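Local coordinates for protein glycosyltransferase Gtf1 (Streptococcus pneumoniae, PDB 4PQG) that belongs to the GT-B class of glycosyltransferases, binds uridine-5'-diphosphate, and carries an added extended beta-sheet domain beside its two parallel-sheet domains, at residues 30-35 and 225-230; 72-77 and 190-195; 208-213 and 237-242; 272-277 and 281-286. All coordinates share one frame; numbering follows the deposited sequence.

Interaction 1 (30-35 and 225-230)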
loop_
_atom_site.group_PDB
_atom_site.type_symbol
_atom_site.label_atom_id
_atom_site.label_comp_id
_atom_site.label_asym_id
_atom_site.label_seq_id
_atom_site.Cartn_x
_atom_site.Cartn_y
_atom_site.Cartn_z
ATOM N N ALA A 30 -7.778 0.761 2.255
ATOM C CA ALA A 30 -8.679 -0.369 2.315
ATOM C C ALA A 30 -9.493 -0.336 3.612
ATOM O O ALA A 30 -10.701 -0.586 3.583
ATOM C CB ALA A 30 -7.931 -1.682 2.170
ATOM N N TYR A 31 -8.855 -0.014 4.740
ATOM C CA TYR A 31 -9.624 0.182 5.973
ATOM C C TYR A 31 -10.713 1.247 5.771
ATOM O O TYR A 31 -11.878 1.007 6.090
ATOM C CB TYR A 31 -8.728 0.555 7.153
ATOM C CG TYR A 31 -8.112 -0.632 7.873
ATOM C CD1 TYR A 31 -8.864 -1.398 8.778
ATOM C CD2 TYR A 31 -6.775 -0.973 7.673
ATOM C CE1 TYR A 31 -8.292 -2.470 9.462
ATOM C CE2 TYR A 31 -6.196 -2.053 8.331
ATOM C CZ TYR A 31 -6.958 -2.802 9.227
ATOM O OH TYR A 31 -6.376 -3.868 9.891
ATOM N N ARG A 32 -10.328 2.406 5.233
ATOM C CA ARG A 32 -11.247 3.530 4.985
ATOM C C ARG A 32 -12.425 3.127 4.091
ATOM O O ARG A 32 -13.575 3.526 4.341
ATOM C CB ARG A 32 -10.501 4.708 4.365
ATOM C CG ARG A 32 -11.219 6.054 4.474
ATOM C CD ARG A 32 -10.479 7.146 3.725
ATOM N NE ARG A 32 -9.089 7.244 4.179
ATOM C CZ ARG A 32 -8.057 7.513 3.386
ATOM N NH1 ARG A 32 -6.837 7.552 3.891
ATOM N NH2 ARG A 32 -8.238 7.716 2.085
ATOM N N ALA A 33 -12.137 2.330 3.064
ATOM C CA ALA A 33 -13.172 1.803 2.184
ATOM C C ALA A 33 -14.182 0.954 2.941
ATOM O O ALA A 33 -15.380 1.009 2.647
ATOM C CB ALA A 33 -12.551 0.995 1.051
ATOM N N GLY A 34 -13.693 0.154 3.895
ATOM C CA GLY A 34 -14.558 -0.642 4.771
ATOM C C GLY A 34 -15.480 0.222 5.603
ATOM O O GLY A 34 -16.639 -0.131 5.829
ATOM N N VAL A 35 -14.963 1.358 6.059
ATOM C CA VAL A 35 -15.742 2.324 6.832
ATOM C C VAL A 35 -16.814 2.991 5.965
ATOM O O VAL A 35 -17.973 3.115 6.380
ATOM C CB VAL A 35 -14.858 3.428 7.448
ATOM C CG1 VAL A 35 -15.719 4.575 7.963
ATOM C CG2 VAL A 35 -13.982 2.868 8.564
ATOM N N ILE A 225 -9.980 13.274 -0.728
ATOM C CA ILE A 225 -8.986 12.900 0.263
ATOM C C ILE A 225 -7.728 12.447 -0.468
ATOM O O ILE A 225 -7.744 11.475 -1.237
ATOM C CB ILE A 225 -9.492 11.785 1.186
ATOM C CG1 ILE A 225 -10.810 12.217 1.853
ATOM C CG2 ILE A 225 -8.426 11.405 2.208
ATOM C CD1 ILE A 225 -11.467 11.154 2.700
ATOM N N LEU A 226 -6.647 13.155 -0.195
ATOM C CA LEU A 226 -5.377 12.919 -0.847
ATOM C C LEU A 226 -4.403 12.115 0.027
ATOM O O LEU A 226 -3.893 12.606 1.040
ATOM C CB LEU A 226 -4.772 14.262 -1.228
ATOM C CG LEU A 226 -3.537 14.322 -2.120
ATOM C CD1 LEU A 226 -3.770 13.557 -3.408
ATOM C CD2 LEU A 226 -3.238 15.791 -2.406
ATOM N N ASP A 227 -4.133 10.892 -0.394
ATOM C CA ASP A 227 -3.209 10.020 0.336
ATOM C C ASP A 227 -1.749 10.144 -0.090
ATOM O O ASP A 227 -0.840 10.227 0.762
ATOM C CB ASP A 227 -3.708 8.582 0.265
ATOM C CG ASP A 227 -4.914 8.379 1.148
ATOM O OD1 ASP A 227 -4.731 8.563 2.382
ATOM O OD2 ASP A 227 -6.023 8.091 0.625
ATOM N N ARG A 228 -1.536 10.162 -1.399
ATOM C CA ARG A 228 -0.218 10.325 -1.999
ATOM C C ARG A 228 -0.387 11.092 -3.285
ATOM O O ARG A 228 -1.377 10.889 -4.009
ATOM C CB ARG A 228 0.346 8.991 -2.386
ATOM C CG ARG A 228 1.112 8.256 -1.340
ATOM C CD ARG A 228 1.930 7.247 -2.119
ATOM N NE ARG A 228 1.823 5.882 -1.611
ATOM C CZ ARG A 228 2.700 5.351 -0.774
ATOM N NH1 ARG A 228 3.723 6.087 -0.345
ATOM N NH2 ARG A 228 2.555 4.093 -0.370
ATOM N N GLU A 229 0.608 11.909 -3.617
ATOM C CA GLU A 229 0.370 13.031 -4.536
ATOM C C GLU A 229 1.595 13.458 -5.343
ATOM O O GLU A 229 1.554 14.483 -6.053
ATOM C CB GLU A 229 -0.225 14.195 -3.703
ATOM C CG GLU A 229 0.250 15.612 -3.975
ATOM C CD GLU A 229 1.566 15.999 -3.305
ATOM O OE1 GLU A 229 2.289 15.136 -2.750
ATOM O OE2 GLU A 229 1.891 17.204 -3.362
ATOM N N THR A 230 2.685 12.694 -5.242
ATOM C CA THR A 230 3.896 13.037 -6.002
ATOM C C THR A 230 3.582 13.216 -7.480
ATOM O O THR A 230 3.035 12.323 -8.095
ATOM C CB THR A 230 5.007 11.972 -5.846
ATOM O OG1 THR A 230 5.483 11.994 -4.497
ATOM C CG2 THR A 230 6.172 12.272 -6.791
#
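Arg32 on helix 24-38 grips Asp227 end-on with two nitrogens, one to each carboxylate oxygen. NH1 of Arg32 lies 2.8 Å from OD1 of Asp227, and its NH2 2.7 Å from OD2. Both bonds are nearly straight, at 165° and 172°, and both oxygens are met on the syn side, OD2 through its syn lone pair and OD1 a little out of the carboxylate plane. The guanidinium and carboxylate planes differ by 17°, so this is the almost flat, bidentate salt bridge for which the two groups are matched in shape. A bend at chi3 turns the long arginine chain so that its NH1/NH2 edge faces the carboxylate. Over one face of the guanidinium sits the methyl of Ile225, whose CG2 is 3.7 Å from NH2 of Arg32; a branched apolar residue suits this buried plane.

Further out, Asn13 OD1 also accepts from Arg32 NH2, while the aspartate gains His250 at OD1 and Gln29 at OD2. Trp501 of helix 494-508 packs on Arg32, and Val248 of the neighbouring strand touches all three residues of the contact. Asp227 directly follows strand 223-226, and its side chain is about 7 Å from a bound 2-acetamido-2-deoxy-beta-D-glucopyranose (NAG). The arrangement is typical of the N-terminal Rossmann-like domain of a GT-B fold, where residues just after the parallel strands face the cleft between the two domains.

Interaction 2 (72-77 and 190-195)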
loop_
_atom_site.group_PDB
_atom_site.type_symbol
_atom_site.label_atom_id
_atom_site.label_comp_id
_atom_site.label_asym_id
_atom_site.label_seq_id
_atom_site.Cartn_x
_atom_site.Cartn_y
_atom_site.Cartn_z
ATOM N N TRP A 72 -9.231 3.722 -11.905
ATOM C CA TRP A 72 -7.875 3.752 -12.423
ATOM C C TRP A 72 -7.833 4.851 -13.429
ATOM O O TRP A 72 -8.655 4.884 -14.354
ATOM C CB TRP A 72 -7.472 2.403 -13.029
ATOM C CG TRP A 72 -6.064 2.383 -13.610
ATOM C CD1 TRP A 72 -4.925 3.034 -13.128
ATOM C CD2 TRP A 72 -5.612 1.682 -14.815
ATOM N NE1 TRP A 72 -3.841 2.788 -13.932
ATOM C CE2 TRP A 72 -4.182 1.980 -14.956
ATOM C CE3 TRP A 72 -6.228 0.873 -15.761
ATOM C CZ2 TRP A 72 -3.426 1.471 -15.997
ATOM C CZ3 TRP A 72 -5.449 0.359 -16.802
ATOM C CH2 TRP A 72 -4.087 0.671 -16.927
ATOM N N LEU A 73 -6.926 5.805 -13.221
ATOM C CA LEU A 73 -6.820 6.985 -14.083
ATOM C C LEU A 73 -6.948 6.674 -15.593
ATOM O O LEU A 73 -7.739 7.313 -16.312
ATOM C CB LEU A 73 -5.509 7.736 -13.789
ATOM C CG LEU A 73 -5.036 8.831 -14.764
ATOM C CD1 LEU A 73 -5.971 10.043 -14.745
ATOM C CD2 LEU A 73 -3.602 9.258 -14.456
ATOM N N TYR A 74 -6.181 5.701 -16.074
ATOM C CA TYR A 74 -6.057 5.468 -17.527
ATOM C C TYR A 74 -7.304 4.795 -18.133
ATOM O O TYR A 74 -7.626 4.982 -19.296
ATOM C CB TYR A 74 -4.766 4.689 -17.830
ATOM C CG TYR A 74 -3.531 5.490 -17.459
ATOM C CD1 TYR A 74 -2.953 6.366 -18.379
ATOM C CD2 TYR A 74 -2.963 5.393 -16.172
ATOM C CE1 TYR A 74 -1.832 7.115 -18.049
ATOM C CE2 TYR A 74 -1.845 6.133 -15.824
ATOM C CZ TYR A 74 -1.297 7.004 -16.765
ATOM O OH TYR A 74 -0.217 7.774 -16.460
ATOM N N ASN A 75 -7.995 4.020 -17.310
ATOM C CA ASN A 75 -9.237 3.319 -17.680
ATOM C C ASN A 75 -10.474 4.239 -17.682
ATOM O O ASN A 75 -11.458 3.980 -18.398
ATOM C CB ASN A 75 -9.452 2.170 -16.665
ATOM C CG ASN A 75 -10.818 1.535 -16.777
ATOM O OD1 ASN A 75 -11.681 1.754 -15.931
ATOM N ND2 ASN A 75 -11.036 0.774 -17.848
ATOM N N HIS A 76 -10.403 5.308 -16.885
ATOM C CA HIS A 76 -11.544 6.171 -16.558
ATOM C C HIS A 76 -12.146 6.851 -17.749
ATOM O O HIS A 76 -13.364 7.047 -17.802
ATOM C CB HIS A 76 -11.142 7.230 -15.533
ATOM C CG HIS A 76 -12.243 8.206 -15.189
ATOM N ND1 HIS A 76 -13.307 7.864 -14.440
ATOM C CD2 HIS A 76 -12.406 9.552 -15.514
ATOM C CE1 HIS A 76 -14.116 8.937 -14.295
ATOM N NE2 HIS A 76 -13.558 9.968 -14.950
ATOM N N PHE A 77 -11.298 7.200 -18.712
ATOM C CA PHE A 77 -11.733 7.840 -19.936
ATOM C C PHE A 77 -12.368 6.868 -20.932
ATOM O O PHE A 77 -12.774 7.278 -22.012
ATOM C CB PHE A 77 -10.551 8.552 -20.604
ATOM C CG PHE A 77 -9.890 9.595 -19.740
ATOM C CD1 PHE A 77 -10.358 10.900 -19.727
ATOM C CD2 PHE A 77 -8.774 9.276 -18.968
ATOM C CE1 PHE A 77 -9.744 11.882 -18.949
ATOM C CE2 PHE A 77 -8.151 10.246 -18.182
ATOM C CZ PHE A 77 -8.634 11.556 -18.176
ATOM N N GLY A 190 10.008 6.294 -21.578
ATOM C CA GLY A 190 9.195 6.158 -20.365
ATOM C C GLY A 190 8.363 7.367 -19.963
ATOM O O GLY A 190 7.543 7.297 -19.040
ATOM N N LYS A 191 8.559 8.491 -20.629
ATOM C CA LYS A 191 7.758 9.660 -20.298
ATOM C C LYS A 191 6.499 9.647 -21.174
ATOM O O LYS A 191 6.588 9.467 -22.381
ATOM C CB LYS A 191 8.578 10.938 -20.494
ATOM C CG LYS A 191 7.862 12.218 -20.089
ATOM C CD LYS A 191 8.728 13.440 -20.376
ATOM C CE LYS A 191 7.878 14.703 -20.443
ATOM N NZ LYS A 191 8.572 15.790 -21.189
ATOM N N GLU A 192 5.342 9.833 -20.545
ATOM C CA GLU A 192 4.067 9.987 -21.260
ATOM C C GLU A 192 3.965 11.449 -21.703
ATOM O O GLU A 192 3.588 12.332 -20.929
ATOM C CB GLU A 192 2.884 9.601 -20.356
ATOM C CG GLU A 192 2.921 8.158 -19.852
ATOM C CD GLU A 192 1.967 7.895 -18.680
ATOM O OE1 GLU A 192 1.091 8.728 -18.398
ATOM O OE2 GLU A 192 2.109 6.851 -18.010
ATOM N N GLU A 193 4.320 11.708 -22.950
ATOM C CA GLU A 193 4.493 13.085 -23.396
ATOM C C GLU A 193 3.214 13.711 -23.940
ATOM O O GLU A 193 2.895 14.852 -23.639
ATOM C CB GLU A 193 5.633 13.177 -24.420
ATOM C CG GLU A 193 7.012 13.036 -23.786
ATOM C CD GLU A 193 8.157 13.487 -24.685
ATOM O OE1 GLU A 193 7.966 13.625 -25.923
ATOM O OE2 GLU A 193 9.262 13.693 -24.144
ATOM N N VAL A 194 2.476 12.947 -24.732
ATOM C CA VAL A 194 1.302 13.472 -25.424
ATOM C C VAL A 194 0.173 12.458 -25.294
ATOM O O VAL A 194 0.386 11.259 -25.508
ATOM C CB VAL A 194 1.643 13.708 -26.915
ATOM C CG1 VAL A 194 0.407 14.026 -27.730
ATOM C CG2 VAL A 194 2.694 14.806 -27.087
ATOM N N TYR A 195 -1.022 12.933 -24.937
ATOM C CA TYR A 195 -2.204 12.086 -24.855
ATOM C C TYR A 195 -3.178 12.557 -25.902
ATOM O O TYR A 195 -3.782 13.633 -25.764
ATOM C CB TYR A 195 -2.882 12.193 -23.485
ATOM C CG TYR A 195 -1.969 11.937 -22.312
ATOM C CD1 TYR A 195 -2.055 10.738 -21.593
ATOM C CD2 TYR A 195 -1.029 12.901 -21.895
ATOM C CE1 TYR A 195 -1.234 10.488 -20.514
ATOM C CE2 TYR A 195 -0.200 12.660 -20.802
ATOM C CZ TYR A 195 -0.313 11.446 -20.118
ATOM O OH TYR A 195 0.470 11.172 -19.034
#
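Tyr74 and Tyr195 both direct their phenol hydroxyls at a single oxygen of Glu192. OH of Tyr74 donates to OE1 of Glu192 at 2.5 Å, using the syn lone pair, while OH of Tyr195 donates to the same OE1 at 2.6 Å through the anti lone pair. The Glu192 chain runs extended beyond CG to meet Tyr74 from the opposite direction, and its carboxylate stands at 80° to the Tyr74 ring, with OE1 in the ring plane. Lys205 NZ adds a further polar partner at the Tyr74 hydroxyl.

The apolar share is small: the rings meet at their edges, CE1 of Tyr74 lying 4.2 Å from CE1 of Tyr195. Phe208 stacks on the Tyr195 ring, and Ile185 touches all three side chains. Tyrosine suits both places, its ring filling the interior and its hydroxyl reaching the acid. Two short bonds to one oxygen would probably stabilise an ionised Glu192, tying the short, weakly bonded helix 73-76 of the parallel-sheet domain to strand 191-196 of the antiparallel sheet.

Interaction 3 (208-213 and 237-242)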
loop_
_atom_site.group_PDB
_atom_site.type_symbol
_atom_site.label_atom_id
_atom_site.label_comp_id
_atom_site.label_asym_id
_atom_site.label_seq_id
_atom_site.Cartn_x
_atom_site.Cartn_y
_atom_site.Cartn_z
ATOM N N PHE A 208 -3.182 15.874 -18.228
ATOM C CA PHE A 208 -4.001 14.686 -18.337
ATOM C C PHE A 208 -4.774 14.452 -17.035
ATOM O O PHE A 208 -5.998 14.219 -17.050
ATOM C CB PHE A 208 -3.083 13.493 -18.660
ATOM C CG PHE A 208 -3.802 12.184 -18.850
ATOM C CD1 PHE A 208 -4.771 12.033 -19.834
ATOM C CD2 PHE A 208 -3.454 11.080 -18.081
ATOM C CE1 PHE A 208 -5.396 10.811 -20.034
ATOM C CE2 PHE A 208 -4.067 9.858 -18.284
ATOM C CZ PHE A 208 -5.038 9.720 -19.262
ATOM N N VAL A 209 -4.065 14.542 -15.910
ATOM C CA VAL A 209 -4.700 14.417 -14.590
ATOM C C VAL A 209 -5.702 15.557 -14.356
ATOM O O VAL A 209 -6.746 15.334 -13.758
ATOM C CB VAL A 209 -3.641 14.339 -13.458
ATOM C CG1 VAL A 209 -4.283 14.430 -12.081
ATOM C CG2 VAL A 209 -2.862 13.029 -13.594
ATOM N N ARG A 210 -5.391 16.756 -14.839
ATOM C CA ARG A 210 -6.359 17.863 -14.762
ATOM C C ARG A 210 -7.677 17.503 -15.454
ATOM O O ARG A 210 -8.752 17.678 -14.875
ATOM C CB ARG A 210 -5.784 19.161 -15.337
ATOM C CG ARG A 210 -6.567 20.381 -14.890
ATOM C CD ARG A 210 -6.083 21.646 -15.566
ATOM N NE ARG A 210 -4.797 22.079 -15.026
ATOM C CZ ARG A 210 -4.614 22.608 -13.810
ATOM N NH1 ARG A 210 -5.633 22.769 -12.965
ATOM N NH2 ARG A 210 -3.391 22.973 -13.431
ATOM N N ALA A 211 -7.575 16.988 -16.680
ATOM C CA ALA A 211 -8.732 16.561 -17.467
ATOM C C ALA A 211 -9.512 15.490 -16.738
ATOM O O ALA A 211 -10.749 15.493 -16.730
ATOM C CB ALA A 211 -8.281 16.044 -18.832
ATOM N N PHE A 212 -8.781 14.553 -16.136
ATOM C CA PHE A 212 -9.392 13.558 -15.282
ATOM C C PHE A 212 -10.187 14.210 -14.134
ATOM O O PHE A 212 -11.385 13.920 -13.937
ATOM C CB PHE A 212 -8.338 12.618 -14.700
ATOM C CG PHE A 212 -8.877 11.768 -13.582
ATOM C CD1 PHE A 212 -9.670 10.660 -13.862
ATOM C CD2 PHE A 212 -8.634 12.107 -12.262
ATOM C CE1 PHE A 212 -10.197 9.889 -12.830
ATOM C CE2 PHE A 212 -9.159 11.347 -11.221
ATOM C CZ PHE A 212 -9.945 10.234 -11.511
ATOM N N MET A 213 -9.531 15.095 -13.395
ATOM C CA MET A 213 -10.185 15.784 -12.277
ATOM C C MET A 213 -11.466 16.509 -12.711
ATOM O O MET A 213 -12.494 16.384 -12.053
ATOM C CB MET A 213 -9.227 16.744 -11.587
ATOM C CG MET A 213 -8.082 16.070 -10.831
ATOM S SD MET A 213 -8.567 15.033 -9.436
ATOM C CE MET A 213 -9.088 16.277 -8.253
ATOM N N PHE A 237 -4.911 19.948 -6.029
ATOM C CA PHE A 237 -5.211 21.086 -5.167
ATOM C C PHE A 237 -6.127 22.072 -5.882
ATOM O O PHE A 237 -7.170 22.461 -5.342
ATOM C CB PHE A 237 -3.922 21.791 -4.678
ATOM C CG PHE A 237 -3.402 21.278 -3.346
ATOM C CD1 PHE A 237 -3.015 22.171 -2.346
ATOM C CD2 PHE A 237 -3.300 19.906 -3.092
ATOM C CE1 PHE A 237 -2.550 21.717 -1.116
ATOM C CE2 PHE A 237 -2.827 19.444 -1.858
ATOM C CZ PHE A 237 -2.452 20.353 -0.868
ATOM N N GLU A 238 -5.760 22.430 -7.112
ATOM C CA GLU A 238 -6.503 23.427 -7.865
ATOM C C GLU A 238 -7.918 22.959 -8.182
ATOM O O GLU A 238 -8.891 23.692 -7.949
ATOM C CB GLU A 238 -5.759 23.779 -9.146
ATOM C CG GLU A 238 -4.561 24.678 -8.908
ATOM C CD GLU A 238 -3.735 24.886 -10.159
ATOM O OE1 GLU A 238 -4.028 24.251 -11.198
ATOM O OE2 GLU A 238 -2.785 25.683 -10.106
ATOM N N GLU A 239 -8.033 21.732 -8.682
ATOM C CA GLU A 239 -9.316 21.196 -9.100
ATOM C C GLU A 239 -10.216 20.790 -7.946
ATOM O O GLU A 239 -11.428 20.658 -8.123
ATOM C CB GLU A 239 -9.126 20.014 -10.055
ATOM C CG GLU A 239 -8.382 20.371 -11.333
ATOM C CD GLU A 239 -9.080 21.469 -12.112
ATOM O OE1 GLU A 239 -10.330 21.416 -12.214
ATOM O OE2 GLU A 239 -8.377 22.370 -12.614
ATOM N N ALA A 240 -9.631 20.595 -6.768
ATOM C CA ALA A 240 -10.402 20.211 -5.590
ATOM C C ALA A 240 -11.026 21.413 -4.873
ATOM O O ALA A 240 -11.860 21.225 -3.993
ATOM C CB ALA A 240 -9.541 19.412 -4.621
ATOM N N GLN A 241 -10.624 22.628 -5.243
ATOM C CA GLN A 241 -11.118 23.838 -4.572
ATOM C C GLN A 241 -12.638 24.021 -4.670
ATOM O O GLN A 241 -13.248 24.603 -3.780
ATOM C CB GLN A 241 -10.386 25.090 -5.070
ATOM C CG GLN A 241 -8.900 25.108 -4.753
ATOM C CD GLN A 241 -8.606 24.810 -3.288
ATOM O OE1 GLN A 241 -8.867 25.638 -2.414
ATOM N NE2 GLN A 241 -8.071 23.620 -3.014
ATOM N N THR A 242 -13.245 23.510 -5.740
ATOM C CA THR A 242 -14.699 23.595 -5.901
ATOM C C THR A 242 -15.422 22.573 -5.031
ATOM O O THR A 242 -16.621 22.697 -4.818
ATOM C CB THR A 242 -15.171 23.470 -7.373
ATOM O OG1 THR A 242 -14.691 22.245 -7.951
ATOM C CG2 THR A 242 -14.688 24.663 -8.205
#
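Arg210 of helix 205-215 reaches two consecutive glutamates of helix 233-240, forming a salt-bridge network. Its NH2 and NH1 both converge on one oxygen, OE1 of Glu238, at 2.7 Å and 2.8 Å. NH1 of Arg210 also donates to OE2 of Glu239 at 2.8 Å, in the guanidinium plane and on the anti lone pair. The Glu238 carboxylate is nearly coplanar with the guanidinium, whereas that of Glu239 is turned 79° from it. CG of Arg210 stands anti to the backbone N (chi1 -162°), and a bend at chi3 then swings the head across to helix 233-240. All three bonds are distinctly bent, consistent with NH1 being shared and OE1 of Glu238 taking two donors nearly along its C-O axis.

The apolar part is made by Met213 and the methylenes of Glu239, their CB atoms 3.6 Å apart. Glu239 serves both layers because its chain bends at chi2. The network probably joins the helices on their more exposed side while Met213 packs on the buried side.

Interaction 4 (272-277 and 281-286)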
loop_
_atom_site.group_PDB
_atom_site.type_symbol
_atom_site.label_atom_id
_atom_site.label_comp_id
_atom_site.label_asym_id
_atom_site.label_seq_id
_atom_site.Cartn_x
_atom_site.Cartn_y
_atom_site.Cartn_z
ATOM N N TYR A 272 4.785 19.847 -0.238
ATOM C CA TYR A 272 3.883 20.616 -1.092
ATOM C C TYR A 272 2.593 20.972 -0.348
ATOM O O TYR A 272 2.164 22.134 -0.338
ATOM C CB TYR A 272 3.544 19.873 -2.407
ATOM C CG TYR A 272 2.634 20.731 -3.264
ATOM C CD1 TYR A 272 3.163 21.749 -4.052
ATOM C CD2 TYR A 272 1.242 20.576 -3.223
ATOM C CE1 TYR A 272 2.346 22.568 -4.812
ATOM C CE2 TYR A 272 0.413 21.391 -3.984
ATOM C CZ TYR A 272 0.977 22.386 -4.766
ATOM O OH TYR A 272 0.192 23.206 -5.523
ATOM N N GLN A 273 1.970 19.961 0.252
ATOM C CA GLN A 273 0.697 20.150 0.935
ATOM C C GLN A 273 0.793 21.125 2.118
ATOM O O GLN A 273 -0.130 21.917 2.348
ATOM C CB GLN A 273 0.093 18.815 1.382
ATOM C CG GLN A 273 -0.056 17.777 0.280
ATOM C CD GLN A 273 1.157 16.853 0.180
ATOM O OE1 GLN A 273 2.278 17.286 -0.110
ATOM N NE2 GLN A 273 0.931 15.576 0.428
ATOM N N PHE A 274 1.919 21.091 2.835
ATOM C CA PHE A 274 2.141 21.929 4.018
ATOM C C PHE A 274 2.461 23.371 3.603
ATOM O O PHE A 274 1.949 24.330 4.204
ATOM C CB PHE A 274 3.268 21.338 4.911
ATOM C CG PHE A 274 2.902 20.035 5.594
ATOM C CD1 PHE A 274 1.592 19.553 5.580
ATOM C CD2 PHE A 274 3.866 19.313 6.289
ATOM C CE1 PHE A 274 1.260 18.372 6.230
ATOM C CE2 PHE A 274 3.546 18.135 6.956
ATOM C CZ PHE A 274 2.239 17.654 6.922
ATOM N N THR A 275 3.270 23.525 2.553
ATOM C CA THR A 275 3.561 24.843 1.958
ATOM C C THR A 275 2.263 25.547 1.556
ATOM O O THR A 275 2.088 26.743 1.803
ATOM C CB THR A 275 4.491 24.699 0.728
ATOM O OG1 THR A 275 5.744 24.146 1.153
ATOM C CG2 THR A 275 4.740 26.048 0.049
ATOM N N ASN A 276 1.339 24.778 0.989
ATOM C CA ASN A 276 0.073 25.309 0.491
ATOM C C ASN A 276 -1.136 24.894 1.338
ATOM O O ASN A 276 -2.202 24.582 0.804
ATOM C CB ASN A 276 -0.102 24.865 -0.969
ATOM C CG ASN A 276 0.994 25.402 -1.862
ATOM O OD1 ASN A 276 1.005 26.589 -2.193
ATOM N ND2 ASN A 276 1.937 24.540 -2.244
ATOM N N ALA A 277 -0.957 24.898 2.660
ATOM C CA ALA A 277 -1.997 24.460 3.605
ATOM C C ALA A 277 -3.251 25.337 3.572
ATOM O O ALA A 277 -4.327 24.878 3.915
ATOM C CB ALA A 277 -1.446 24.378 5.029
ATOM N N ASP A 281 -8.780 22.055 3.311
ATOM C CA ASP A 281 -9.869 22.224 4.276
ATOM C C ASP A 281 -9.521 21.624 5.639
ATOM O O ASP A 281 -9.701 22.280 6.656
ATOM C CB ASP A 281 -11.171 21.660 3.725
ATOM C CG ASP A 281 -11.680 22.470 2.553
ATOM O OD1 ASP A 281 -12.089 23.629 2.763
ATOM O OD2 ASP A 281 -11.626 21.975 1.414
ATOM N N PHE A 282 -8.994 20.395 5.650
ATOM C CA PHE A 282 -8.408 19.832 6.869
ATOM C C PHE A 282 -7.344 18.764 6.620
ATOM O O PHE A 282 -7.381 18.078 5.612
ATOM C CB PHE A 282 -9.478 19.295 7.826
ATOM C CG PHE A 282 -10.345 18.212 7.256
ATOM C CD1 PHE A 282 -10.124 16.884 7.591
ATOM C CD2 PHE A 282 -11.437 18.525 6.436
ATOM C CE1 PHE A 282 -10.950 15.882 7.097
ATOM C CE2 PHE A 282 -12.261 17.530 5.935
ATOM C CZ PHE A 282 -12.022 16.203 6.273
ATOM N N PHE A 283 -6.387 18.666 7.537
ATOM C CA PHE A 283 -5.446 17.552 7.533
ATOM C C PHE A 283 -5.950 16.467 8.477
ATOM O O PHE A 283 -6.559 16.770 9.511
ATOM C CB PHE A 283 -4.060 18.018 7.955
ATOM C CG PHE A 283 -3.421 18.987 6.992
ATOM C CD1 PHE A 283 -2.594 18.520 5.960
ATOM C CD2 PHE A 283 -3.631 20.361 7.110
ATOM C CE1 PHE A 283 -2.003 19.409 5.075
ATOM C CE2 PHE A 283 -3.043 21.251 6.227
ATOM C CZ PHE A 283 -2.221 20.771 5.211
ATOM N N ILE A 284 -5.714 15.209 8.102
ATOM C CA ILE A 284 -6.016 14.062 8.951
ATOM C C ILE A 284 -4.709 13.407 9.426
ATOM O O ILE A 284 -3.820 13.126 8.610
ATOM C CB ILE A 284 -6.879 13.015 8.205
ATOM C CG1 ILE A 284 -8.117 13.671 7.576
ATOM C CG2 ILE A 284 -7.295 11.882 9.141
ATOM C CD1 ILE A 284 -8.971 12.709 6.751
ATOM N N VAL A 285 -4.581 13.198 10.739
ATOM C CA VAL A 285 -3.466 12.420 11.315
ATOM C C VAL A 285 -3.998 11.273 12.158
ATOM O O VAL A 285 -5.127 11.337 12.627
ATOM C CB VAL A 285 -2.512 13.261 12.187
ATOM C CG1 VAL A 285 -1.867 14.371 11.378
ATOM C CG2 VAL A 285 -3.242 13.823 13.405
ATOM N N SER A 286 -3.182 10.241 12.390
ATOM C CA SER A 286 -3.662 9.051 13.085
ATOM C C SER A 286 -3.675 9.113 14.619
ATOM O O SER A 286 -4.393 8.343 15.250
ATOM C CB SER A 286 -2.891 7.813 12.641
ATOM O OG SER A 286 -3.171 7.521 11.281
#
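Tyr272 O is gripped by both N and ND2 of Asn276 at the end of helix 271-275, whose Gln273 and Phe274, with Ala277 just beyond, close on Phe283. The two donors reach the oxygen from opposite faces of its plane, ND2 of Asn276 standing 3.1 Å from O of Tyr272. Asparagine suits the spot, where the chain leaves helical geometry: its short amide folds back to the carbonyl, and its ND2 also sits over one face of the Tyr272 ring, toward the rim.

Across the contact everything turns on Phe283, whose CG stands anti to the carbonyl carbon (chi1 -65°), carrying the ring from strand 282-285 toward the helix. Phe274 sends an edge at its face in an offset edge-to-face pair, with centroids 5.5 Å apart and planes at 68°; CE1 of Phe274 lies 3.6 Å from CE1 of Phe283. Gln273 O meets the rim of Phe283 in its plane, 3.7 Å from CZ, and the small Ala277 brings its CB equally near that CZ. Phe298 of helix 288-301 meets both rings. Since phenyl rim hydrogens are slightly positive, the carbonyl oxygen at the edge of Phe283 is probably mildly attractive, adding to dispersion in this beta-alpha-beta unit.

How the interactions relate
Interactions 1 and 4, with centres 14 Å apart, reach the same seven-stranded parallel sheet: strands 223-226 and 282-285 flank strand 244-248. The centre of interaction 3 is about 17 Å from both of theirs, and Phe237 ties it to each, packing on Leu226 and on Tyr272 and Gln273. Interaction 2, centred 15 Å from interaction 3, meets it through Phe208 and Phe212 of helix 205-215, but stays about 17 Å from interaction 4 at the nearest atoms. Along the chain, interaction 1 encloses interaction 2 and alternates with interaction 3; interaction 4 follows all three. Helix 205-215 thus links the antiparallel-sheet domain to the N-terminal parallel-sheet domain, which contributes to the UDP pocket between the two GT-B domains.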